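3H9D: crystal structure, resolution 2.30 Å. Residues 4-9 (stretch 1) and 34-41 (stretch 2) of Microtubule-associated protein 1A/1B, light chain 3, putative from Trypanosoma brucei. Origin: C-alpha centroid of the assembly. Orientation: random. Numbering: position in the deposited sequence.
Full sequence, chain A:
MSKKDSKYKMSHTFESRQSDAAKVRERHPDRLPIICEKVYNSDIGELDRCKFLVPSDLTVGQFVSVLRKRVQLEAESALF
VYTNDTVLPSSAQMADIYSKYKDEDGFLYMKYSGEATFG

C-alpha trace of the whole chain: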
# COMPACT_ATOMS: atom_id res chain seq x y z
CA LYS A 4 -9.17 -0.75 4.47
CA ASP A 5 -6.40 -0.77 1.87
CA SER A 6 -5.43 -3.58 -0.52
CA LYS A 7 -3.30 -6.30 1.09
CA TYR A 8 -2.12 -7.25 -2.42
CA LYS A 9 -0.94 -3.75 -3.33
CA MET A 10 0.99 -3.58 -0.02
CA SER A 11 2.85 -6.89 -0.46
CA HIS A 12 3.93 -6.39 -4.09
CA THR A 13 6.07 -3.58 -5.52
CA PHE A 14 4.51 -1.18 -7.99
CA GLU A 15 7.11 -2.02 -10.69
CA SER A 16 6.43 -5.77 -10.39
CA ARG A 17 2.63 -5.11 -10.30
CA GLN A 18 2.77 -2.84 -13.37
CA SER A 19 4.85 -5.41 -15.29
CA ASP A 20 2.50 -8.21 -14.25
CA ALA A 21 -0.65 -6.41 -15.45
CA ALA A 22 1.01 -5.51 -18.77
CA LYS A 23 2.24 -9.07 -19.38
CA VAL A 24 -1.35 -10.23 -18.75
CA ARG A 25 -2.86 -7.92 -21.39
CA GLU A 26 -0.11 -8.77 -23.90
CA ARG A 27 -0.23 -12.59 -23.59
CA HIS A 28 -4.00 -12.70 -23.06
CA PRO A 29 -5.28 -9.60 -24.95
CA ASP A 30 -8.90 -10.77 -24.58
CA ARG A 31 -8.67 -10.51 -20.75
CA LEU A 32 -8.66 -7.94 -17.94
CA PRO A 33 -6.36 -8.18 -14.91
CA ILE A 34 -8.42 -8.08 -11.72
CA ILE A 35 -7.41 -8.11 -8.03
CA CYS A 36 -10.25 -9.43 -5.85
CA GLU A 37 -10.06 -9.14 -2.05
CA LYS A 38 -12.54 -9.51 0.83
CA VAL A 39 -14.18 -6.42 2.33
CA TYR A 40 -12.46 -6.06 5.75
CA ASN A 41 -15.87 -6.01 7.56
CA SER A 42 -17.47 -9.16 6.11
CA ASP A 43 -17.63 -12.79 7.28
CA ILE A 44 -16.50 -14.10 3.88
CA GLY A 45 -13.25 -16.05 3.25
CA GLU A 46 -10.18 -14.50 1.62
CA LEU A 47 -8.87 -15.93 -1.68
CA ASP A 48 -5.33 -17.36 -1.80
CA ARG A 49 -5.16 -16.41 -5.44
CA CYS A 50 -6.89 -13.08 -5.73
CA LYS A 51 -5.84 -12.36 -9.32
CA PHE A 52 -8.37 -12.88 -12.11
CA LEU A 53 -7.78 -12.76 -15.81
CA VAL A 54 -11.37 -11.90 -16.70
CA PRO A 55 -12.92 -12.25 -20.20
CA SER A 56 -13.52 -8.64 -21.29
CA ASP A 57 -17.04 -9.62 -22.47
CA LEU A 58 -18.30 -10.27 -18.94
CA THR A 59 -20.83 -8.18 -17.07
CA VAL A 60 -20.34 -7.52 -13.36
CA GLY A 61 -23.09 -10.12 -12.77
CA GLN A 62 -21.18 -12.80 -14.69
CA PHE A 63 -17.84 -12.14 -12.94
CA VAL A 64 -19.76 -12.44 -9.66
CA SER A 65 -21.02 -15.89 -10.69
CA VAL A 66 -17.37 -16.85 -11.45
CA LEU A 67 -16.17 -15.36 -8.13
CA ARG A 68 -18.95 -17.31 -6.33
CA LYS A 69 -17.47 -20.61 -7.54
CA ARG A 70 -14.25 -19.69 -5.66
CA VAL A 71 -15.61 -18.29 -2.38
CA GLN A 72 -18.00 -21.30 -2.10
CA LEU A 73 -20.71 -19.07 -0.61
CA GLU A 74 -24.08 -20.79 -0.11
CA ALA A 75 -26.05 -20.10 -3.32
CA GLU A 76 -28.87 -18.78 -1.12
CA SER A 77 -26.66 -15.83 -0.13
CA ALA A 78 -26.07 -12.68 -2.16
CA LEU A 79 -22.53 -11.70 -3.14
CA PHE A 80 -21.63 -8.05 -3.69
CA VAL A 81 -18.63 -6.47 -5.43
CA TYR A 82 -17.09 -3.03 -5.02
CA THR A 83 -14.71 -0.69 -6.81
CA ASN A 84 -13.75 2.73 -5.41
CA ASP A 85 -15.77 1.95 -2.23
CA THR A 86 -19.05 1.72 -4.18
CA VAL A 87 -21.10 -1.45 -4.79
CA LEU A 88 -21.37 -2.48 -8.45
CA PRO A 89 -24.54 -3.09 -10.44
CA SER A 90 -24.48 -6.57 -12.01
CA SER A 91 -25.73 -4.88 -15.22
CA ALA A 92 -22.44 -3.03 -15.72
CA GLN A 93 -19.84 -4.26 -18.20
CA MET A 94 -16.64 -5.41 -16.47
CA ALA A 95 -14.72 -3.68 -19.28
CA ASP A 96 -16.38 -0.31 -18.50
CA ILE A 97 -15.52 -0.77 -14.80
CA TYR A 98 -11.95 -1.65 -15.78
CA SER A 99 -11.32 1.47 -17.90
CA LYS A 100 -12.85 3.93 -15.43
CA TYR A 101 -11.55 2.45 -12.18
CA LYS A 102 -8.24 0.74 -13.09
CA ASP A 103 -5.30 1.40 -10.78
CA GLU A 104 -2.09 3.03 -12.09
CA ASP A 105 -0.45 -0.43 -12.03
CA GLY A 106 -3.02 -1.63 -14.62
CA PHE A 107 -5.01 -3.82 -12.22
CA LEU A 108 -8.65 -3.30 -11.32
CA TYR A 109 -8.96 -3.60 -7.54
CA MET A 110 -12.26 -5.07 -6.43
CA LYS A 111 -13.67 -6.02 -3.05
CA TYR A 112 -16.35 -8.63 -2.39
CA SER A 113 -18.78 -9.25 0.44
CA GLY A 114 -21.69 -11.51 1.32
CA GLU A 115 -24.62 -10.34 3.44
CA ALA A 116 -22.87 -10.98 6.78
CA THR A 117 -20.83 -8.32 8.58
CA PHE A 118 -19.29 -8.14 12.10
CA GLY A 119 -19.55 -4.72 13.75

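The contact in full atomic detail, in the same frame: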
# COMPACT_ATOMS: atom_id res chain seq x y z
N LYS A 4 -10.59 -0.32 4.32
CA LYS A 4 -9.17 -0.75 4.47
C LYS A 4 -8.51 -0.96 3.11
O LYS A 4 -9.16 -1.34 2.12
CB LYS A 4 -9.04 -2.03 5.32
CG LYS A 4 -8.92 -1.80 6.82
CD LYS A 4 -7.47 -1.89 7.32
CE LYS A 4 -6.78 -0.52 7.41
NZ LYS A 4 -6.21 -0.05 6.11
N ASP A 5 -7.20 -0.72 3.09
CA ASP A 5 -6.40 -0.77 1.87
C ASP A 5 -6.14 -2.20 1.39
O ASP A 5 -6.29 -3.17 2.14
CB ASP A 5 -5.08 -0.04 2.10
CG ASP A 5 -5.27 1.44 2.38
OD1 ASP A 5 -4.39 2.04 3.02
OD2 ASP A 5 -6.30 2.01 1.95
N SER A 6 -5.75 -2.30 0.12
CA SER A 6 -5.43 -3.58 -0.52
C SER A 6 -4.20 -4.27 0.10
O SER A 6 -3.10 -3.69 0.14
CB SER A 6 -5.23 -3.37 -2.02
OG SER A 6 -4.71 -4.52 -2.64
N LYS A 7 -4.40 -5.49 0.58
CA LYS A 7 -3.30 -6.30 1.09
C LYS A 7 -2.36 -6.73 -0.03
O LYS A 7 -1.15 -6.91 0.19
CB LYS A 7 -3.80 -7.53 1.85
CG LYS A 7 -4.36 -7.26 3.25
CD LYS A 7 -4.44 -8.57 4.02
CE LYS A 7 -5.44 -8.52 5.16
NZ LYS A 7 -6.08 -9.88 5.34
N TYR A 8 -2.91 -6.89 -1.23
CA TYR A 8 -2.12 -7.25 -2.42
C TYR A 8 -1.21 -6.11 -2.88
O TYR A 8 -0.03 -6.32 -3.16
CB TYR A 8 -3.03 -7.70 -3.59
CG TYR A 8 -2.26 -8.25 -4.77
CD1 TYR A 8 -2.03 -9.63 -4.89
CD2 TYR A 8 -1.75 -7.41 -5.76
CE1 TYR A 8 -1.32 -10.15 -5.96
CE2 TYR A 8 -1.04 -7.91 -6.84
CZ TYR A 8 -0.82 -9.28 -6.93
OH TYR A 8 -0.11 -9.80 -7.99
N LYS A 9 -1.76 -4.91 -3.00
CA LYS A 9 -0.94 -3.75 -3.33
C LYS A 9 0.27 -3.62 -2.39
O LYS A 9 1.39 -3.44 -2.84
CB LYS A 9 -1.79 -2.49 -3.30
CG LYS A 9 -1.04 -1.25 -3.73
CD LYS A 9 -1.97 -0.06 -3.84
CE LYS A 9 -2.48 0.12 -5.25
NZ LYS A 9 -2.84 1.55 -5.47
N ILE A 34 -7.60 -8.47 -12.85
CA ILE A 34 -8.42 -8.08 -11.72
C ILE A 34 -7.81 -8.59 -10.41
O ILE A 34 -7.39 -9.75 -10.31
CB ILE A 34 -9.90 -8.58 -11.92
CG1 ILE A 34 -10.74 -7.52 -12.63
CG2 ILE A 34 -10.58 -8.94 -10.61
CD1 ILE A 34 -10.55 -7.46 -14.14
N ILE A 35 -7.74 -7.71 -9.41
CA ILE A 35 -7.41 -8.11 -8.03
C ILE A 35 -8.71 -8.14 -7.21
O ILE A 35 -9.45 -7.16 -7.19
CB ILE A 35 -6.35 -7.16 -7.36
CG1 ILE A 35 -5.06 -7.08 -8.19
CG2 ILE A 35 -6.03 -7.59 -5.90
CD1 ILE A 35 -4.32 -8.40 -8.33
N CYS A 36 -8.97 -9.25 -6.53
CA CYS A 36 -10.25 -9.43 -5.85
C CYS A 36 -10.04 -9.84 -4.40
O CYS A 36 -9.64 -10.97 -4.11
CB CYS A 36 -11.09 -10.48 -6.59
SG CYS A 36 -12.85 -10.19 -6.53
N GLU A 37 -10.33 -8.91 -3.48
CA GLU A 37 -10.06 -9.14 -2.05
C GLU A 37 -11.29 -8.95 -1.17
O GLU A 37 -12.18 -8.20 -1.51
CB GLU A 37 -8.90 -8.25 -1.60
CG GLU A 37 -7.59 -8.50 -2.35
CD GLU A 37 -6.52 -7.48 -2.01
OE1 GLU A 37 -5.64 -7.78 -1.18
OE2 GLU A 37 -6.58 -6.36 -2.55
N LYS A 38 -11.37 -9.65 -0.04
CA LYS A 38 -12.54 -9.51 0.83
C LYS A 38 -12.64 -8.11 1.44
O LYS A 38 -11.62 -7.55 1.87
CB LYS A 38 -12.62 -10.60 1.91
CG LYS A 38 -11.64 -10.44 3.05
CD LYS A 38 -11.95 -11.35 4.21
CE LYS A 38 -12.88 -10.68 5.22
NZ LYS A 38 -13.14 -11.58 6.36
N VAL A 39 -13.85 -7.57 1.47
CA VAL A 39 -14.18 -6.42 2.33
C VAL A 39 -13.76 -6.76 3.76
O VAL A 39 -14.18 -7.78 4.31
CB VAL A 39 -15.70 -6.09 2.27
CG1 VAL A 39 -16.11 -5.10 3.37
CG2 VAL A 39 -16.10 -5.56 0.89
N TYR A 40 -12.94 -5.90 4.36
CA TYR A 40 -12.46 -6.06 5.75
C TYR A 40 -13.56 -6.50 6.73
O TYR A 40 -13.38 -7.46 7.48
CB TYR A 40 -11.75 -4.78 6.23
CG TYR A 40 -11.65 -4.64 7.74
CD1 TYR A 40 -10.61 -5.26 8.45
CD2 TYR A 40 -12.59 -3.90 8.45
CE1 TYR A 40 -10.53 -5.14 9.84
CE2 TYR A 40 -12.52 -3.78 9.82
CZ TYR A 40 -11.49 -4.40 10.52
OH TYR A 40 -11.43 -4.26 11.90
N ASN A 41 -14.69 -5.79 6.70
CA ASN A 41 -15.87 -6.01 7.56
C ASN A 41 -16.53 -7.40 7.52
O ASN A 41 -17.01 -7.90 8.54
CB ASN A 41 -16.98 -5.03 7.15
CG ASN A 41 -16.63 -3.60 7.43
OD1 ASN A 41 -17.05 -3.04 8.45
ND2 ASN A 41 -15.88 -2.98 6.52

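The contact is a small one in which a single buried glutamate on a strand, Glu37, holds the first turn of a helix, with apolar packing at Ile35 and a looser touch at Tyr40. The two stretches bury 289 Å² between them, both sides summed. They run in roughly opposite senses, with end-to-end directions 145° apart. By CA atoms, Lys4 lies nearest Tyr40, Ser6 nearest Glu37, and Tyr8 nearest Ile35.

Glu37 gives up the largest area, 67 Å². Its CA-to-CB bond points toward stretch 1, and with chi1 m and chi2 t the chain reaches the helix start with its carboxylate. The two carboxylate oxygens take different partners. Ser6 OG donates to Glu37 OE2 at 2.6 Å, a short hydrogen bond. Tyr8 N donates to Glu37 OE1 at 2.9 Å, with an N-H...acceptor angle of 141°. Lys7 N also lies 3.1 Å from Glu37 OE1. Backbone NH groups in the first turn of a helix lack acceptors from a preceding turn, so a carboxylate is well suited to this place. A glutamate is also long enough to span the gap, since the CA atoms of Ser6 and Glu37 are 7.4 Å apart.

Ser6 is the N-cap of the helix. Its OG accepts from Lys9 N at 3.0 Å, and the N-H...acceptor angle of 177° is nearly straight. The same hydroxyl donates to Glu37, so one small side chain both caps the helix and ties it to the strand. Serine suits this double role because its hydroxyl can donate and accept at once.

Tyr8 and Ile35 form the apolar part. Both CA-to-CB bonds point toward the other stretch. Ile35 CD1 sits over one face of the Tyr8 ring, 3.7 Å from the ring centroid and 15° off the ring normal, a CH-pi contact. The closest atoms are Tyr8 CE2 and Ile35 CD1, at 3.6 Å. The flat ring offers a broad surface to the methyl group. Ile35 is buried, and its side chain has no polar atom to satisfy. Tyr8 loses 55 Å² and Ile35 52 Å² to the contact.

At the other end, Lys4 CB lies 4.0 Å from Tyr40 CB, and Lys4 CG lies obliquely by the Tyr40 ring. Both residues are exposed. Only Lys4 CB and CG touch Tyr40; the side-chain end leads away.

Ile34 and Cys36 flank Ile35 in the strand and take no part. Asp5 points away from stretch 2, and its OD1 is hydrogen-bonded elsewhere in the structure.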